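Local coordinates for glutathione S-transferase, N-terminal domain protein (Pseudomonas putida, PDB 4NAX) that binds one glutathione disulfide per subunit and, as a member of the glutathione transferase superfamily, probably has transferase activity, at residues G31-I36 and F186-N191; N216-P221 and H225-P230; H48-D53 and N69-I74; L85-S90 and L94-E99. All blocks are in the same frame, centred on the assembly; numbering follows the deposited sequence.

Interaction 1 (G31-I36 and F186-N191); sequences GVKVSI and FPWVRN. With GDS (oxidized glutathione disulfide), chain C.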
# COMPACT_ATOMS: atom_id res chain seq x y z
N GLY A 31 5.42 4.29 11.67
CA GLY A 31 6.77 4.74 11.96
C GLY A 31 7.67 3.61 12.39
O GLY A 31 8.82 3.51 11.96
N VAL A 32 7.15 2.73 13.26
CA VAL A 32 8.00 1.67 13.80
C VAL A 32 8.36 0.62 12.75
O VAL A 32 9.34 -0.09 12.91
CB VAL A 32 7.43 1.03 15.07
CG1 VAL A 32 7.18 2.07 16.15
CG2 VAL A 32 6.20 0.19 14.78
N LYS A 33 7.60 0.51 11.66
CA LYS A 33 8.03 -0.39 10.59
C LYS A 33 9.47 -0.01 10.21
O LYS A 33 10.30 -0.88 9.98
CB LYS A 33 7.15 -0.23 9.35
CG LYS A 33 5.70 -0.65 9.49
CD LYS A 33 4.96 -0.25 8.22
CE LYS A 33 3.46 -0.45 8.28
NZ LYS A 33 2.82 0.09 7.02
N VAL A 34 9.72 1.30 10.06
CA VAL A 34 10.98 1.76 9.53
C VAL A 34 12.09 1.72 10.56
O VAL A 34 13.22 1.28 10.24
CB VAL A 34 10.82 3.14 8.88
CG1 VAL A 34 12.16 3.67 8.41
CG2 VAL A 34 9.84 3.06 7.71
N SER A 35 11.81 2.16 11.79
CA SER A 35 12.82 2.02 12.84
C SER A 35 13.16 0.54 13.12
O SER A 35 14.33 0.19 13.28
CB SER A 35 12.43 2.77 14.09
OG SER A 35 11.10 2.43 14.44
N ILE A 36 12.15 -0.33 13.15
CA ILE A 36 12.42 -1.75 13.30
C ILE A 36 13.32 -2.23 12.16
O ILE A 36 14.31 -2.95 12.39
CB ILE A 36 11.12 -2.58 13.36
CG1 ILE A 36 10.40 -2.30 14.68
CG2 ILE A 36 11.45 -4.06 13.24
CD1 ILE A 36 9.00 -2.86 14.73
N PHE A 186 3.07 -6.91 11.56
CA PHE A 186 2.91 -7.19 12.98
C PHE A 186 2.83 -5.97 13.91
O PHE A 186 2.11 -6.03 14.89
CB PHE A 186 3.89 -8.30 13.44
CG PHE A 186 3.51 -9.62 12.81
CD1 PHE A 186 2.38 -10.29 13.24
CD2 PHE A 186 4.21 -10.12 11.73
CE1 PHE A 186 1.94 -11.43 12.58
CE2 PHE A 186 3.80 -11.27 11.07
CZ PHE A 186 2.66 -11.92 11.51
N PRO A 187 3.49 -4.84 13.56
CA PRO A 187 3.23 -3.64 14.38
C PRO A 187 1.78 -3.21 14.35
O PRO A 187 1.28 -2.62 15.32
CB PRO A 187 4.15 -2.58 13.77
CG PRO A 187 5.29 -3.39 13.18
CD PRO A 187 4.57 -4.59 12.58
N TRP A 188 1.11 -3.45 13.22
CA TRP A 188 -0.31 -3.12 13.12
C TRP A 188 -1.19 -4.08 13.91
O TRP A 188 -2.18 -3.65 14.51
CB TRP A 188 -0.74 -3.04 11.65
CG TRP A 188 -0.70 -1.63 11.14
CD1 TRP A 188 0.17 -1.07 10.26
CD2 TRP A 188 -1.60 -0.60 11.53
NE1 TRP A 188 -0.16 0.25 10.04
CE2 TRP A 188 -1.26 0.56 10.81
CE3 TRP A 188 -2.68 -0.55 12.42
CZ2 TRP A 188 -1.95 1.74 10.94
CZ3 TRP A 188 -3.36 0.63 12.57
CH2 TRP A 188 -3.00 1.77 11.82
N VAL A 189 -0.87 -5.37 13.88
CA VAL A 189 -1.59 -6.32 14.71
C VAL A 189 -1.44 -5.92 16.19
O VAL A 189 -2.44 -5.87 16.94
CB VAL A 189 -1.12 -7.77 14.46
CG1 VAL A 189 -1.87 -8.73 15.37
CG2 VAL A 189 -1.30 -8.21 13.00
N ARG A 190 -0.21 -5.62 16.60
CA ARG A 190 0.02 -5.14 17.97
C ARG A 190 -0.84 -3.91 18.28
O ARG A 190 -1.48 -3.83 19.34
CB ARG A 190 1.49 -4.80 18.18
CG ARG A 190 1.78 -4.18 19.53
CD ARG A 190 3.25 -3.82 19.69
NE ARG A 190 3.51 -3.09 20.91
CZ ARG A 190 3.62 -1.76 21.01
NH1 ARG A 190 3.54 -0.97 19.95
NH2 ARG A 190 3.85 -1.23 22.19
N ASN A 191 -0.84 -2.94 17.38
CA ASN A 191 -1.57 -1.71 17.64
C ASN A 191 -3.07 -1.95 17.82
O ASN A 191 -3.71 -1.32 18.67
CB ASN A 191 -1.35 -0.70 16.52
CG ASN A 191 -1.44 0.73 17.01
OD1 ASN A 191 -0.78 1.09 17.96
ND2 ASN A 191 -2.25 1.53 16.35
N1 GDS C . -5.57 11.62 10.01
CA1 GDS C . -5.62 10.35 10.73
C1 GDS C . -7.04 9.97 11.07
OE1 GDS C . -7.29 8.76 11.30
OE2 GDS C . -7.94 10.84 11.12
CB1 GDS C . -4.79 10.47 12.02
CG1 GDS C . -4.41 9.12 12.65
CD1 GDS C . -3.47 8.34 11.77
O1 GDS C . -2.73 8.91 11.00
N2 GDS C . -3.53 7.02 11.90
CA2 GDS C . -2.65 6.11 11.20
C2 GDS C . -3.42 5.23 10.26
O2 GDS C . -4.52 4.78 10.58
CB2 GDS C . -1.89 5.24 12.19
SG2 GDS C . -0.69 6.11 13.19
N3 GDS C . -2.84 4.92 9.10
CA3 GDS C . -3.48 4.09 8.10
C3 GDS C . -2.52 3.26 7.27
OE3 GDS C . -2.93 2.90 6.15
OE4 GDS C . -1.44 2.93 7.79
N4 GDS C . -0.54 10.92 10.47
CA4 GDS C . -0.45 12.36 10.53
C4 GDS C . -1.70 13.06 10.06
OE5 GDS C . -1.74 14.33 10.11
OE6 GDS C . -2.66 12.35 9.69
C5 GDS C . 0.53 10.19 10.17
O5 GDS C . 1.61 10.70 9.89
CA5 GDS C . 0.37 8.69 10.21
N5 GDS C . 1.05 8.08 9.08
CB5 GDS C . 0.96 8.18 11.53
SG5 GDS C . 0.95 6.40 11.73
CA6 GDS C . 1.37 5.60 4.85
C6 GDS C . 2.61 4.85 5.23
OE7 GDS C . 3.64 5.51 5.50
OE8 GDS C . 2.55 3.60 5.25
N6 GDS C . 0.59 4.80 3.88
CB6 GDS C . 0.53 5.90 6.09
CG6 GDS C . 1.27 6.84 7.05
CD6 GDS C . 0.41 7.31 8.19
O6 GDS C . -0.77 6.96 8.31

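Interaction 2 (N216-P221 and H225-P230); sequences NFLERP and HGLKIP. Unlike the reference sequence in segment 225-230: His225 (reference Arg).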
# COMPACT_ATOMS: atom_id res chain seq x y z
N ASN A 216 6.30 -14.20 18.52
CA ASN A 216 7.66 -14.42 18.05
C ASN A 216 8.30 -13.08 17.57
O ASN A 216 9.47 -12.79 17.84
CB ASN A 216 7.70 -15.39 16.86
CG ASN A 216 7.26 -16.80 17.20
OD1 ASN A 216 6.98 -17.59 16.27
ND2 ASN A 216 7.23 -17.16 18.47
N PHE A 217 7.53 -12.29 16.85
CA PHE A 217 7.97 -11.00 16.34
C PHE A 217 8.39 -10.09 17.50
O PHE A 217 9.48 -9.49 17.49
CB PHE A 217 6.81 -10.36 15.58
CG PHE A 217 7.13 -9.02 14.96
CD1 PHE A 217 7.88 -8.93 13.80
CD2 PHE A 217 6.65 -7.86 15.51
CE1 PHE A 217 8.13 -7.70 13.21
CE2 PHE A 217 6.88 -6.63 14.93
CZ PHE A 217 7.62 -6.55 13.76
N LEU A 218 7.55 -10.03 18.54
CA LEU A 218 7.79 -9.11 19.64
C LEU A 218 8.98 -9.54 20.52
O LEU A 218 9.52 -8.72 21.25
CB LEU A 218 6.52 -8.92 20.47
CG LEU A 218 5.36 -8.23 19.75
CD1 LEU A 218 4.10 -8.27 20.58
CD2 LEU A 218 5.71 -6.81 19.36
N GLU A 219 9.38 -10.79 20.44
CA GLU A 219 10.57 -11.27 21.16
C GLU A 219 11.88 -10.78 20.53
O GLU A 219 12.93 -10.83 21.17
CB GLU A 219 10.60 -12.81 21.22
CG GLU A 219 9.55 -13.41 22.15
CD GLU A 219 9.25 -14.88 21.89
OE1 GLU A 219 8.21 -15.38 22.39
OE2 GLU A 219 10.04 -15.54 21.16
N ARG A 220 11.83 -10.34 19.28
CA ARG A 220 13.07 -9.99 18.59
C ARG A 220 13.67 -8.70 19.18
O ARG A 220 12.96 -7.70 19.33
CB ARG A 220 12.83 -9.81 17.10
CG ARG A 220 12.39 -11.06 16.37
CD ARG A 220 12.20 -10.81 14.89
NE ARG A 220 13.44 -10.49 14.20
CZ ARG A 220 14.30 -11.38 13.73
NH1 ARG A 220 14.07 -12.68 13.86
NH2 ARG A 220 15.38 -10.97 13.09
N PRO A 221 14.98 -8.69 19.49
CA PRO A 221 15.52 -7.48 20.12
C PRO A 221 15.41 -6.22 19.24
O PRO A 221 15.15 -5.12 19.75
CB PRO A 221 16.98 -7.83 20.45
CG PRO A 221 17.17 -9.25 20.10
CD PRO A 221 15.91 -9.83 19.57
N HIS A 225 13.56 -2.56 20.26
CA HIS A 225 14.18 -1.23 20.10
C HIS A 225 13.37 -0.36 19.15
O HIS A 225 13.06 0.79 19.46
CB HIS A 225 15.60 -1.32 19.55
CG HIS A 225 16.57 -1.94 20.49
ND1 HIS A 225 16.75 -1.50 21.78
CD2 HIS A 225 17.46 -2.95 20.31
CE1 HIS A 225 17.70 -2.20 22.36
NE2 HIS A 225 18.13 -3.10 21.50
N GLY A 226 13.05 -0.90 17.98
CA GLY A 226 12.39 -0.10 16.96
C GLY A 226 11.01 0.40 17.35
O GLY A 226 10.59 1.46 16.91
N LEU A 227 10.32 -0.35 18.19
CA LEU A 227 9.00 0.07 18.68
C LEU A 227 9.02 1.38 19.43
O LEU A 227 7.98 2.03 19.57
CB LEU A 227 8.38 -0.97 19.62
CG LEU A 227 7.82 -2.23 18.96
CD1 LEU A 227 7.41 -3.23 20.04
CD2 LEU A 227 6.65 -1.94 18.02
N LYS A 228 10.19 1.78 19.95
CA LYS A 228 10.30 2.90 20.87
C LYS A 228 10.90 4.15 20.25
O LYS A 228 11.03 5.17 20.92
CB LYS A 228 11.15 2.45 22.06
CG LYS A 228 10.59 1.20 22.73
CD LYS A 228 11.41 0.77 23.94
CE LYS A 228 10.89 -0.55 24.44
NZ LYS A 228 11.50 -0.94 25.71
N ILE A 229 11.29 4.07 18.97
CA ILE A 229 12.10 5.10 18.33
C ILE A 229 11.26 5.81 17.26
O ILE A 229 10.57 5.14 16.50
CB ILE A 229 13.34 4.42 17.68
CG1 ILE A 229 14.23 3.85 18.79
CG2 ILE A 229 14.10 5.36 16.76
CD1 ILE A 229 15.39 2.99 18.32
N PRO A 230 11.35 7.14 17.18
CA PRO A 230 12.18 8.05 17.96
C PRO A 230 11.56 8.49 19.28
O PRO A 230 10.35 8.68 19.36
CB PRO A 230 12.29 9.27 17.06
CG PRO A 230 11.00 9.27 16.32
CD PRO A 230 10.69 7.83 16.07

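Interaction 3 (H48-D53 and N69-I74); sequences HKVSFD and NKIPAI. With GDS (oxidized glutathione disulfide), chain C.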
# COMPACT_ATOMS: atom_id res chain seq x y z
N HIS A 48 14.72 11.41 14.20
CA HIS A 48 14.16 12.70 14.55
C HIS A 48 12.69 12.56 14.85
O HIS A 48 11.94 12.00 14.04
CB HIS A 48 14.33 13.68 13.40
CG HIS A 48 15.75 13.91 12.99
ND1 HIS A 48 16.62 14.71 13.70
CD2 HIS A 48 16.46 13.40 11.96
CE1 HIS A 48 17.79 14.73 13.10
NE2 HIS A 48 17.73 13.92 12.06
N LYS A 49 12.27 13.09 15.99
CA LYS A 49 10.86 13.05 16.36
C LYS A 49 10.04 14.16 15.69
O LYS A 49 10.35 15.35 15.85
CB LYS A 49 10.72 13.18 17.87
CG LYS A 49 9.28 13.13 18.33
CD LYS A 49 9.17 13.20 19.84
CE LYS A 49 7.73 13.05 20.27
NZ LYS A 49 7.56 13.32 21.72
N VAL A 50 9.01 13.75 14.97
CA VAL A 50 8.05 14.63 14.34
C VAL A 50 6.80 14.61 15.21
O VAL A 50 6.07 13.63 15.24
CB VAL A 50 7.72 14.14 12.91
CG1 VAL A 50 6.67 15.03 12.25
CG2 VAL A 50 8.99 14.13 12.07
N SER A 51 6.60 15.68 15.99
CA SER A 51 5.52 15.73 16.97
C SER A 51 4.21 16.21 16.37
O SER A 51 4.12 17.35 15.89
CB SER A 51 5.90 16.67 18.12
OG SER A 51 4.79 16.86 18.99
N PHE A 52 3.20 15.36 16.42
CA PHE A 52 1.85 15.74 15.95
C PHE A 52 1.23 16.82 16.86
O PHE A 52 0.44 17.65 16.40
CB PHE A 52 0.93 14.52 15.90
CG PHE A 52 1.34 13.47 14.88
CD1 PHE A 52 2.31 13.72 13.91
CD2 PHE A 52 0.72 12.23 14.90
CE1 PHE A 52 2.66 12.74 13.00
CE2 PHE A 52 1.06 11.25 13.98
CZ PHE A 52 2.02 11.51 13.03
N ASP A 53 1.60 16.80 18.13
CA ASP A 53 1.12 17.81 19.08
C ASP A 53 1.47 19.25 18.67
O ASP A 53 0.70 20.19 18.94
CB ASP A 53 1.67 17.51 20.48
CG ASP A 53 1.02 16.30 21.12
OD1 ASP A 53 -0.08 15.90 20.67
OD2 ASP A 53 1.59 15.75 22.08
N ASN A 69 2.22 14.79 4.00
CA ASN A 69 2.15 15.26 5.38
C ASN A 69 2.09 14.17 6.43
O ASN A 69 1.55 14.37 7.51
CB ASN A 69 1.15 16.43 5.61
CG ASN A 69 -0.33 16.08 5.52
OD1 ASN A 69 -1.01 16.51 4.57
ND2 ASN A 69 -0.85 15.43 6.54
N LYS A 70 2.71 13.02 6.13
CA LYS A 70 2.68 11.89 7.05
C LYS A 70 4.05 11.35 7.35
O LYS A 70 4.98 11.48 6.55
CB LYS A 70 1.72 10.82 6.53
CG LYS A 70 0.27 11.37 6.57
CD LYS A 70 -0.85 10.42 6.37
CE LYS A 70 -2.13 11.21 6.41
NZ LYS A 70 -3.32 10.34 6.31
N ILE A 71 4.18 10.76 8.52
CA ILE A 71 5.35 9.98 8.87
C ILE A 71 5.08 8.51 8.57
O ILE A 71 3.91 8.07 8.55
CB ILE A 71 5.78 10.20 10.35
CG1 ILE A 71 4.75 9.68 11.37
CG2 ILE A 71 6.11 11.65 10.61
CD1 ILE A 71 4.88 8.21 11.73
N PRO A 72 6.13 7.70 8.40
CA PRO A 72 7.55 8.06 8.38
C PRO A 72 8.02 8.62 7.03
O PRO A 72 7.40 8.39 5.99
CB PRO A 72 8.24 6.74 8.66
CG PRO A 72 7.35 5.73 7.99
CD PRO A 72 5.93 6.25 8.24
N ALA A 73 9.16 9.29 7.08
CA ALA A 73 9.87 9.75 5.88
C ALA A 73 11.35 9.62 6.18
O ALA A 73 11.76 9.65 7.34
CB ALA A 73 9.49 11.16 5.52
N ILE A 74 12.14 9.48 5.13
CA ILE A 74 13.58 9.43 5.25
C ILE A 74 14.27 10.38 4.28
O ILE A 74 13.71 10.76 3.24
CB ILE A 74 14.16 8.01 5.05
CG1 ILE A 74 13.88 7.46 3.64
CG2 ILE A 74 13.62 7.07 6.13
CD1 ILE A 74 14.71 6.26 3.25
N1 GDS C . -5.57 11.62 10.01
CA1 GDS C . -5.62 10.35 10.73
C1 GDS C . -7.04 9.97 11.07
OE1 GDS C . -7.29 8.76 11.30
OE2 GDS C . -7.94 10.84 11.12
CB1 GDS C . -4.79 10.47 12.02
CG1 GDS C . -4.41 9.12 12.65
CD1 GDS C . -3.47 8.34 11.77
O1 GDS C . -2.73 8.91 11.00
N2 GDS C . -3.53 7.02 11.90
CA2 GDS C . -2.65 6.11 11.20
C2 GDS C . -3.42 5.23 10.26
O2 GDS C . -4.52 4.78 10.58
CB2 GDS C . -1.89 5.24 12.19
SG2 GDS C . -0.69 6.11 13.19
N3 GDS C . -2.84 4.92 9.10
CA3 GDS C . -3.48 4.09 8.10
C3 GDS C . -2.52 3.26 7.27
OE3 GDS C . -2.93 2.90 6.15
OE4 GDS C . -1.44 2.93 7.79
N4 GDS C . -0.54 10.92 10.47
CA4 GDS C . -0.45 12.36 10.53
C4 GDS C . -1.70 13.06 10.06
OE5 GDS C . -1.74 14.33 10.11
OE6 GDS C . -2.66 12.35 9.69
C5 GDS C . 0.53 10.19 10.17
O5 GDS C . 1.61 10.70 9.89
CA5 GDS C . 0.37 8.69 10.21
N5 GDS C . 1.05 8.08 9.08
CB5 GDS C . 0.96 8.18 11.53
SG5 GDS C . 0.95 6.40 11.73
CA6 GDS C . 1.37 5.60 4.85
C6 GDS C . 2.61 4.85 5.23
OE7 GDS C . 3.64 5.51 5.50
OE8 GDS C . 2.55 3.60 5.25
N6 GDS C . 0.59 4.80 3.88
CB6 GDS C . 0.53 5.90 6.09
CG6 GDS C . 1.27 6.84 7.05
CD6 GDS C . 0.41 7.31 8.19
O6 GDS C . -0.77 6.96 8.31

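Interaction 4 (L85-S90 and L94-E99); sequences LPLFES and LQYLAE. With GDS (oxidized glutathione disulfide), chain C.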
# COMPACT_ATOMS: atom_id res chain seq x y z
N LEU A 85 18.64 10.68 -1.27
CA LEU A 85 17.34 10.19 -1.70
C LEU A 85 16.29 10.54 -0.65
O LEU A 85 16.37 10.01 0.47
CB LEU A 85 17.37 8.68 -1.89
CG LEU A 85 16.04 8.09 -2.37
CD1 LEU A 85 15.82 8.42 -3.84
CD2 LEU A 85 15.95 6.60 -2.14
N PRO A 86 15.32 11.39 -0.99
CA PRO A 86 14.15 11.61 -0.14
C PRO A 86 13.12 10.52 -0.41
O PRO A 86 12.99 10.07 -1.55
CB PRO A 86 13.63 12.95 -0.63
CG PRO A 86 13.95 12.94 -2.10
CD PRO A 86 15.23 12.16 -2.24
N LEU A 87 12.41 10.08 0.62
CA LEU A 87 11.39 9.05 0.40
C LEU A 87 10.38 9.05 1.54
O LEU A 87 10.75 9.14 2.71
CB LEU A 87 12.03 7.65 0.28
CG LEU A 87 11.26 6.62 -0.52
CD1 LEU A 87 11.14 7.01 -1.99
CD2 LEU A 87 11.93 5.27 -0.41
N PHE A 88 9.11 8.93 1.18
CA PHE A 88 8.05 8.68 2.15
C PHE A 88 7.27 7.43 1.73
O PHE A 88 7.56 6.84 0.70
CB PHE A 88 7.22 9.94 2.40
CG PHE A 88 6.46 10.43 1.21
CD1 PHE A 88 7.04 11.35 0.34
CD2 PHE A 88 5.19 9.99 0.96
CE1 PHE A 88 6.36 11.80 -0.77
CE2 PHE A 88 4.49 10.45 -0.15
CZ PHE A 88 5.08 11.36 -1.01
N GLU A 89 6.30 7.07 2.56
CA GLU A 89 5.51 5.83 2.53
C GLU A 89 6.30 4.69 3.16
O GLU A 89 7.30 4.22 2.61
CB GLU A 89 5.02 5.41 1.14
CG GLU A 89 3.98 6.35 0.57
CD GLU A 89 2.66 6.31 1.32
OE1 GLU A 89 2.27 5.22 1.80
OE2 GLU A 89 2.02 7.39 1.40
N SER A 90 5.84 4.25 4.33
CA SER A 90 6.52 3.18 5.05
C SER A 90 6.85 1.98 4.18
O SER A 90 7.97 1.46 4.22
CB SER A 90 5.71 2.77 6.27
OG SER A 90 4.51 2.13 5.91
N LEU A 94 10.49 0.49 3.34
CA LEU A 94 10.89 -0.87 3.63
C LEU A 94 11.53 -1.54 2.42
O LEU A 94 12.56 -2.21 2.53
CB LEU A 94 9.71 -1.70 4.10
CG LEU A 94 9.16 -1.40 5.49
CD1 LEU A 94 7.92 -2.26 5.78
CD2 LEU A 94 10.20 -1.65 6.58
N GLN A 95 10.91 -1.39 1.26
CA GLN A 95 11.45 -2.01 0.07
C GLN A 95 12.81 -1.39 -0.29
O GLN A 95 13.76 -2.11 -0.61
CB GLN A 95 10.46 -1.90 -1.09
CG GLN A 95 10.96 -2.57 -2.35
CD GLN A 95 9.91 -2.71 -3.44
OE1 GLN A 95 8.76 -2.32 -3.30
NE2 GLN A 95 10.32 -3.29 -4.53
N TYR A 96 12.90 -0.07 -0.23
CA TYR A 96 14.17 0.62 -0.46
C TYR A 96 15.29 0.08 0.45
O TYR A 96 16.38 -0.26 -0.00
CB TYR A 96 14.01 2.13 -0.24
CG TYR A 96 15.34 2.86 -0.26
CD1 TYR A 96 16.08 2.95 -1.42
CD2 TYR A 96 15.87 3.43 0.90
CE1 TYR A 96 17.32 3.58 -1.44
CE2 TYR A 96 17.10 4.07 0.88
CZ TYR A 96 17.82 4.15 -0.29
OH TYR A 96 19.03 4.80 -0.36
N LEU A 97 15.01 0.00 1.75
CA LEU A 97 16.01 -0.45 2.70
C LEU A 97 16.38 -1.90 2.52
O LEU A 97 17.55 -2.27 2.70
CB LEU A 97 15.56 -0.19 4.14
CG LEU A 97 15.46 1.27 4.53
CD1 LEU A 97 14.87 1.39 5.93
CD2 LEU A 97 16.80 1.99 4.48
N ALA A 98 15.42 -2.75 2.17
CA ALA A 98 15.70 -4.15 1.90
C ALA A 98 16.62 -4.30 0.69
O ALA A 98 17.54 -5.11 0.70
CB ALA A 98 14.42 -4.91 1.68
N GLU A 99 16.34 -3.52 -0.35
CA GLU A 99 17.12 -3.59 -1.58
C GLU A 99 18.51 -2.97 -1.42
O GLU A 99 19.50 -3.48 -1.96
CB GLU A 99 16.33 -2.94 -2.73
CG GLU A 99 15.12 -3.81 -3.07
CD GLU A 99 14.15 -3.23 -4.07
OE1 GLU A 99 14.25 -2.05 -4.45
OE2 GLU A 99 13.24 -3.99 -4.48
N1 GDS C . -5.57 11.62 10.01
CA1 GDS C . -5.62 10.35 10.73
C1 GDS C . -7.04 9.97 11.07
OE1 GDS C . -7.29 8.76 11.30
OE2 GDS C . -7.94 10.84 11.12
CB1 GDS C . -4.79 10.47 12.02
CG1 GDS C . -4.41 9.12 12.65
CD1 GDS C . -3.47 8.34 11.77
O1 GDS C . -2.73 8.91 11.00
N2 GDS C . -3.53 7.02 11.90
CA2 GDS C . -2.65 6.11 11.20
C2 GDS C . -3.42 5.23 10.26
O2 GDS C . -4.52 4.78 10.58
CB2 GDS C . -1.89 5.24 12.19
SG2 GDS C . -0.69 6.11 13.19
N3 GDS C . -2.84 4.92 9.10
CA3 GDS C . -3.48 4.09 8.10
C3 GDS C . -2.52 3.26 7.27
OE3 GDS C . -2.93 2.90 6.15
OE4 GDS C . -1.44 2.93 7.79
N4 GDS C . -0.54 10.92 10.47
CA4 GDS C . -0.45 12.36 10.53
C4 GDS C . -1.70 13.06 10.06
OE5 GDS C . -1.74 14.33 10.11
OE6 GDS C . -2.66 12.35 9.69
C5 GDS C . 0.53 10.19 10.17
O5 GDS C . 1.61 10.70 9.89
CA5 GDS C . 0.37 8.69 10.21
N5 GDS C . 1.05 8.08 9.08
CB5 GDS C . 0.96 8.18 11.53
SG5 GDS C . 0.95 6.40 11.73
CA6 GDS C . 1.37 5.60 4.85
C6 GDS C . 2.61 4.85 5.23
OE7 GDS C . 3.64 5.51 5.50
OE8 GDS C . 2.55 3.60 5.25
N6 GDS C . 0.59 4.80 3.88
CB6 GDS C . 0.53 5.90 6.09
CG6 GDS C . 1.27 6.84 7.05
CD6 GDS C . 0.41 7.31 8.19
O6 GDS C . -0.77 6.96 8.31

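Interaction 1 (G31-I36 and F186-N191)
Lys33 lays the methylene next to its charge against the indole of Trp188: CE approaches CD1 to 3.9 Å at the ring's edge, close to its plane, so the aliphatic part of the lysine does the touching. Beyond CG the chain is fully extended, and this carries NZ past the ring to Asn30 OD1 and Gln122 OE1. Trp188 NE1 donates to the same Asn30 OD1, which therefore ties lysine and indole together from outside the contact. The glutathione disulfide lies beside both groups: its OE4 comes within 3.4 Å of Trp188 CZ2, while its OE8 is 3.9 Å from Lys33 NZ.

Beside this polar corner the packing is wholly apolar. Val32 CG2 sits between backbone N and carbonyl carbon (chi1 of CG1 -56°), which turns it to within 3.6 Å of Pro187 CB. One turn after Val32, Ile36 CD1 meets the same pyrrolidine obliquely, 4.1 Å from Pro187 CG. The axes of the two short helical segments come within 10.0 Å, their directions 134° apart, and join helix 31-41 of the thioredoxin-like part to helix 180-193 of the all-helical part. Around them, Phe217 of helix 208-219 packs on Pro187, and helix 109-137 supplies Ile126 and Phe130 against Trp188.

Interaction 2 (N216-P221 and H225-P230)
Pro221 and His225 are joined by a backbone hydrogen bond: His225 N donates to Pro221 O over 3.1 Å, with an N-H...O angle of 164°. This is the i to i+4 bond of helix 221-226. The same carbonyl oxygen has a second neighbour in the His225 imidazole, whose CD2 lies 3.2 Å from it. The ring meets the oxygen obliquely, and because CG stands anti to the carbonyl carbon (chi1 -68°) the imidazole folds back toward the preceding turn. His225 replaces the arginine of the reference sequence.

The apolar part of the contact is a leucine pair. Leu218 CD2 touches Leu227 CD1 at 4.0 Å, one methyl against another, with the two side chains crossing at about a right angle. Helix 180-193 backs this pair, since Arg190 lies against both leucines.

Polar groups around it have partners outside the segments. Arg220 pairs with Glu40 in a salt bridge and lies over Tyr178 in a cation-pi contact, while Gln224 NE2 reaches the Leu218 carbonyl.

In motif terms, one helix ends and another starts at once: Arg220 takes the N-cap and Pro221 the first helical position, where proline's missing N-H costs no helical bond. The short helix then passes into a type I turn, Gly226 to Ile229, and on to a cis peptide before Pro230. This junction, following the last long helix of the C-terminal helical domain, folds the chain back over helix 31-41 of the thioredoxin-like domain, where Leu227 rests on Val32 and the Gly226 carbonyl is hydrogen-bonded to Ser35 OG.

Interaction 3 (H48-D53 and N69-I74)
Ile71 divides its branches between two partners, and its torsions decide which goes where. CG1 lies between the backbone N and the carbonyl carbon (chi1 65°), which brings it obliquely against the Phe52 ring, 3.7 Å from Phe52 CZ. The other branch, CG2, turns to Val50 and lies 3.8 Å from its CB; the two side chains lie alongside each other, pointing opposite ways. With chi2 near 86°, Ile71 CD1 swings round to the ligand, 3.9 Å from CB5 of glutathione disulfide.

Phe52 serves the same ligand. Its ring has CA4 of the glycyl moiety over one face, and CZ comes to 3.3 Å from O5. Leu26 and Gln57 pack on Phe52 from outside, and Phe62 of helix 60-65 touches both Val50 and Ile71.

The backbone of Ile71 holds the ligand from both of its polar atoms: N donates to O5 at 2.9 Å, and O accepts from N5, also at 2.9 Å, with an N-H...O angle of 165°. The paired bonds to the cysteinyl unit resemble an antiparallel strand pairing. Coming just before cis-Pro72, they form the cis-proline glutathione site characteristic of the thioredoxin-like domain in glutathione transferases.

Interaction 4 (L85-S90 and L94-E99)
Ser90 OG is gripped from two directions: it donates to OE8 of glutathione disulfide at 2.5 Å and is hydrogen-bonded to Lys33 NZ. The neighbouring backbone N of Ser90 reaches the other carboxylate oxygen, OE7, almost straight (174°), so one residue takes both oxygens of the gamma-glutamyl alpha-carboxylate. Glu89 OE1 receives the amine N6 of that unit at 2.7 Å; chi2 near -68° bends its chain to get there. This acidic residue followed by serine, at the N-cap and first turn of helix 90-101, is the usual gamma-glutamyl site of glutathione transferases, and the helix N-terminus probably favours the bound negative charge. Ser90 O, in turn, accepts from Leu94 N at 2.8 Å within that helix.

On the strand side, Leu85 CD2 stands over one face of the Tyr96 ring, 3.7 Å from its centroid in a CH-pi contact, 23° off the normal. Leu87 CD2 adds an oblique touch, 3.8 Å from Tyr96 CB, while the phenol OH is bonded to Asp76. Within the helix, Gln95 NE2 donates to Glu99 OE2 one turn on, approaching from above the carboxylate plane; Glu99 OE1 pairs with Arg112 of the second subunit.

Overall arrangement
Interactions 1, 3 and 4 converge on one glutathione disulfide, with centres about 15 Å apart in every pairing. Interaction 1 brings the two domains together at the site, and the other two, nested in the loop it closes, supply glutathione-binding groups of the thioredoxin-like part. Lys33 NZ and Ser90 OG, 2.9 Å apart, link interactions 1 and 4. Strand pairing links 3 and 4 through Ile74 N and Leu87 O, 2.8 Å apart. Interaction 2 stands farther off, the Leu227 side chain being about 12 Å from the ligand, yet it meets interaction 1 through Ser35 OG and Gly226 O, 2.7 Å apart. Its Pro230 also packs on His48 and Lys49 of interaction 3.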